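Local coordinates for protein valine-pyruvate aminotransferase (Salmonella typhimurium, PDB 3G7Q) that catalyses the pyridoxal 5'-phosphate-dependent transfer of an amino group from L-valine to pyruvate, probably contributing to alanine biosynthesis, at residues A[82-87]-A[99-104]; A[258-263]-A[288-293]. All blocks are in the same frame, centred on the assembly; numbering follows the deposited sequence. Where two conformers were deposited one is given.

Contact 1. Residues A[82-87]-A[99-104]; sequences NALAVL and QNIALT
Ile101 reaches from the strand to helix residues Leu84 and Ala85, and its terminal methyl makes the closest approaches. CD1 lies 3.8 Å from Leu84 CB and 3.7 Å from the amide nitrogen Ala85 N, so the methyl rests on the peptide that joins the two residues. Ala85 CB, at 4.2 Å from Ile101 CD1, borders it as well. The torsions explain the reach: CG1 stands beside the backbone N and anti to the carbonyl carbon (chi1 -50°), and the chain then runs out extended (chi2 -175°), carrying CD1 well off the strand. The branch Ile101 CG2 is set anti to the backbone N, where it lies 4.3 Å from Leu84 CD1.

A second, looser apolar pair lies further along the strand. There Leu84 presents one of its two methyls to a methyl of Leu103, CD1 to CD2, at 4.2 Å. Leu84 thus meets the strand twice, near its root through CB and at its tip through CD1. The strand alternates accordingly: Ile101 and Leu103 serve the helix, while Thr104 faces helix 107-118, touching Ser109, Ala110 and Tyr113.

The interface is wholly van der Waals in character and modest in size, with 141 Å² buried over both sides. The axes of helix segment 82-87 and strand 101-104 come within 9.7 Å, a separation bridged by the branched aliphatic side chains. Leu81 of the same helix also touches Ile101 and Leu103, and Ile260 of the adjoining strand touches Leu84, Ile101 and Leu103, adding to the apolar layer.

Helix 77-92 passes through a short connection into strand 101-104, and the strand runs at 128° to segment 82-87. A helix laid over the first strand of a seven-stranded sheet in the order 1-7-6-5-4-2-3 is characteristic of the large domain of fold type I aminotransferases.

Contact 2. Residues A[258-263]-A[288-293]; sequences CGIIIA and AMMCEM
Met290, modelled as selenomethionine, and Ile260 extend toward each other from helix and strand and meet tip to tip. In the conformer described, the contact rests on selenium, with Ile260 CD1 3.9 Å from Met290 SE. Met290 starts with CG beside its backbone N (chi1 -75°) and runs nearly extended through chi2, which brings SE up to the isoleucine methyl. The terminal carbon CE sits too close to SE for a selenium-carbon bond, so its placement and the bend at chi3 (56°) are doubtful. Since Met290 has a second deposited conformer, these positions describe one of two states. Ile260 makes its half of the span with CG1 anti to the carbonyl carbon and CD1 carried outward.

Strand 259-262 is the antiparallel strand of the large-domain sheet in the fold type I aminotransferases, and helix 285-295 lies beyond the side chains of one of its faces. Leu80 and Leu84 of helix 77-92 also touch Met290, filling in beside the long selenoether chain.

Cys258 supplies a lighter touch just before the strand. Its sulfur is anti to the backbone N (chi1 -164°) and approaches Met290 SE to 4.3 Å, an apolar contact without a covalent link.

In the fold
Contacts 1 and 2 illustrate how neighbouring helices can share one face of a sheet. Their centres are 7 Å apart, and strands 101-104 and 259-262 are antiparallel neighbours, joined by probable hydrogen bonds at 2.8 Å from Ile261 N to Ala102 O and from Thr104 N to Gly259 O. Leu84 ties the two together chiefly through CD1, which packs 3.7 Å from Ile260 CD1; the 3.6 Å between Leu84 CD2 and Met290 CE is doubtful, because that carbon is poorly placed. Helix 77-92 thus takes part in both contacts, its Leu84 touching side chains of each. Elsewhere on helix 285-295, Met289 packs on Leu68 of the second subunit.

Contact 1. Residues A[82-87]-A[99-104]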
# COMPACT_ATOMS: atom_id res chain seq x y z
N ASN A 82 0.22 11.26 16.86
CA ASN A 82 0.17 12.25 17.93
C ASN A 82 -0.28 13.62 17.44
O ASN A 82 -1.09 14.28 18.08
CB ASN A 82 1.53 12.42 18.63
CG ASN A 82 1.97 11.20 19.42
OD1 ASN A 82 1.21 10.24 19.58
ND2 ASN A 82 3.20 11.23 19.91
N ALA A 83 0.26 14.05 16.30
CA ALA A 83 -0.06 15.35 15.71
C ALA A 83 -1.51 15.44 15.26
O ALA A 83 -2.19 16.45 15.52
CB ALA A 83 0.88 15.64 14.52
N LEU A 84 -1.99 14.41 14.60
CA LEU A 84 -3.39 14.35 14.17
C LEU A 84 -4.34 14.32 15.36
O LEU A 84 -5.40 14.95 15.33
CB LEU A 84 -3.63 13.13 13.30
CG LEU A 84 -3.16 13.14 11.86
CD1 LEU A 84 -3.22 11.72 11.23
CD2 LEU A 84 -3.97 14.12 11.04
N ALA A 85 -3.99 13.56 16.39
CA ALA A 85 -4.79 13.51 17.61
C ALA A 85 -4.92 14.91 18.21
O ALA A 85 -6.04 15.37 18.48
CB ALA A 85 -4.22 12.50 18.63
N VAL A 86 -3.79 15.58 18.41
CA VAL A 86 -3.80 16.94 18.98
C VAL A 86 -4.60 17.89 18.09
O VAL A 86 -5.41 18.67 18.59
CB VAL A 86 -2.36 17.47 19.22
CG1 VAL A 86 -2.38 18.92 19.64
CG2 VAL A 86 -1.67 16.64 20.30
N LEU A 87 -4.42 17.79 16.77
CA LEU A 87 -5.16 18.64 15.84
C LEU A 87 -6.67 18.49 15.99
O LEU A 87 -7.41 19.50 16.08
CB LEU A 87 -4.80 18.29 14.40
CG LEU A 87 -5.55 19.03 13.28
CD1 LEU A 87 -5.14 20.49 13.30
CD2 LEU A 87 -5.26 18.39 11.92
N GLN A 99 -4.37 6.05 19.79
CA GLN A 99 -4.94 4.70 19.71
C GLN A 99 -6.24 4.66 18.91
O GLN A 99 -6.77 3.58 18.65
CB GLN A 99 -5.22 4.11 21.09
CG GLN A 99 -4.17 4.41 22.14
CD GLN A 99 -4.39 5.77 22.80
OE1 GLN A 99 -5.45 6.04 23.37
NE2 GLN A 99 -3.38 6.62 22.73
N ASN A 100 -6.78 5.84 18.58
CA ASN A 100 -7.96 5.97 17.74
C ASN A 100 -7.61 6.25 16.28
O ASN A 100 -8.50 6.45 15.47
CB ASN A 100 -8.85 7.11 18.23
CG ASN A 100 -9.38 6.89 19.61
OD1 ASN A 100 -9.01 7.61 20.54
ND2 ASN A 100 -10.18 5.85 19.79
N ILE A 101 -6.33 6.20 15.93
CA ILE A 101 -5.91 6.52 14.57
C ILE A 101 -5.00 5.44 13.95
O ILE A 101 -4.09 4.93 14.62
CB ILE A 101 -5.14 7.85 14.55
CG1 ILE A 101 -5.94 8.95 15.31
CG2 ILE A 101 -4.87 8.28 13.13
CD1 ILE A 101 -5.29 10.34 15.23
N ALA A 102 -5.27 5.10 12.70
CA ALA A 102 -4.44 4.15 11.92
C ALA A 102 -4.15 4.80 10.58
O ALA A 102 -4.97 5.57 10.04
CB ALA A 102 -5.17 2.82 11.74
N LEU A 103 -2.96 4.55 10.02
CA LEU A 103 -2.59 5.10 8.74
C LEU A 103 -2.54 3.97 7.72
O LEU A 103 -2.23 2.84 8.07
CB LEU A 103 -1.22 5.76 8.82
CG LEU A 103 -1.03 6.82 9.90
CD1 LEU A 103 0.40 7.36 9.85
CD2 LEU A 103 -2.05 7.94 9.70
N THR A 104 -2.87 4.28 6.46
CA THR A 104 -2.85 3.31 5.38
C THR A 104 -2.23 3.99 4.17
O THR A 104 -1.91 5.16 4.22
CB THR A 104 -4.27 2.86 4.99
OG1 THR A 104 -4.97 3.98 4.42
CG2 THR A 104 -5.06 2.28 6.20

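Contact 2. Residues A[258-263]-A[288-293]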
# COMPACT_ATOMS: atom_id res chain seq x y z
N CYS A 258 -1.06 8.51 1.79
CA CYS A 258 -1.37 8.60 3.20
C CYS A 258 -2.86 8.69 3.54
O CYS A 258 -3.45 9.77 3.53
CB CYS A 258 -0.62 9.78 3.77
SG CYS A 258 -0.58 9.69 5.52
N GLY A 259 -3.44 7.52 3.81
CA GLY A 259 -4.82 7.38 4.25
C GLY A 259 -4.85 7.36 5.78
O GLY A 259 -3.91 6.90 6.43
N ILE A 260 -5.93 7.89 6.35
CA ILE A 260 -6.06 7.98 7.79
C ILE A 260 -7.40 7.39 8.20
O ILE A 260 -8.40 7.67 7.55
CB ILE A 260 -6.03 9.46 8.21
CG1 ILE A 260 -4.67 10.08 7.86
CG2 ILE A 260 -6.34 9.63 9.68
CD1 ILE A 260 -4.68 11.61 7.84
N ILE A 261 -7.43 6.58 9.25
CA ILE A 261 -8.69 6.02 9.75
C ILE A 261 -8.82 6.44 11.20
O ILE A 261 -7.89 6.27 12.00
CB ILE A 261 -8.75 4.49 9.68
CG1 ILE A 261 -8.70 4.01 8.23
CG2 ILE A 261 -10.02 3.96 10.34
CD1 ILE A 261 -8.46 2.49 8.14
N ILE A 262 -9.99 6.97 11.54
CA ILE A 262 -10.27 7.39 12.93
C ILE A 262 -11.42 6.51 13.40
O ILE A 262 -12.47 6.49 12.77
CB ILE A 262 -10.60 8.90 12.98
CG1 ILE A 262 -9.38 9.70 12.49
CG2 ILE A 262 -10.97 9.34 14.40
CD1 ILE A 262 -9.72 11.03 12.02
N ALA A 263 -11.21 5.81 14.51
CA ALA A 263 -12.21 4.85 15.02
C ALA A 263 -11.94 4.52 16.46
O ALA A 263 -10.91 4.94 17.01
CB ALA A 263 -12.21 3.58 14.15
N ALA A 288 5.41 12.90 7.00
CA ALA A 288 6.35 13.94 7.41
C ALA A 288 5.85 15.32 6.99
O ALA A 288 5.91 16.28 7.77
CB ALA A 288 7.78 13.66 6.85
N MSE A 289 5.34 15.41 5.77
CA MSE A 289 4.80 16.68 5.28
C MSE A 289 3.60 17.11 6.11
O MSE A 289 3.46 18.28 6.42
CB MSE A 289 4.41 16.57 3.80
CG MSE A 289 5.66 16.45 2.93
SE MSE A 289 5.15 16.19 1.10
CE MSE A 289 4.72 18.05 0.56
N MSE A 290 2.72 16.16 6.45
CA MSE A 290 1.57 16.48 7.29
C MSE A 290 2.00 16.97 8.67
O MSE A 290 1.45 17.94 9.18
CB MSE A 290 0.68 15.26 7.49
CG MSE A 290 -0.15 14.90 6.31
SE MSE A 290 -1.58 13.69 6.87
CE MSE A 290 -2.21 14.59 7.96
N CYS A 291 2.97 16.29 9.27
CA CYS A 291 3.46 16.72 10.58
C CYS A 291 3.93 18.17 10.52
O CYS A 291 3.62 18.98 11.41
CB CYS A 291 4.63 15.87 11.07
SG CYS A 291 4.22 14.30 11.78
N GLU A 292 4.67 18.49 9.47
CA GLU A 292 5.21 19.82 9.29
C GLU A 292 4.10 20.84 9.07
O GLU A 292 4.14 21.92 9.66
CB GLU A 292 6.20 19.82 8.13
CG GLU A 292 7.15 20.97 8.07
CD GLU A 292 8.03 21.10 9.32
OE1 GLU A 292 8.38 20.11 10.00
OE2 GLU A 292 8.32 22.26 9.64
N MSE A 293 3.12 20.51 8.22
CA MSE A 293 2.02 21.43 7.97
C MSE A 293 1.21 21.69 9.25
O MSE A 293 0.78 22.82 9.50
CB MSE A 293 1.10 20.93 6.84
CG MSE A 293 1.77 20.99 5.49
SE MSE A 293 0.58 20.49 4.05
CE MSE A 293 0.51 18.65 4.46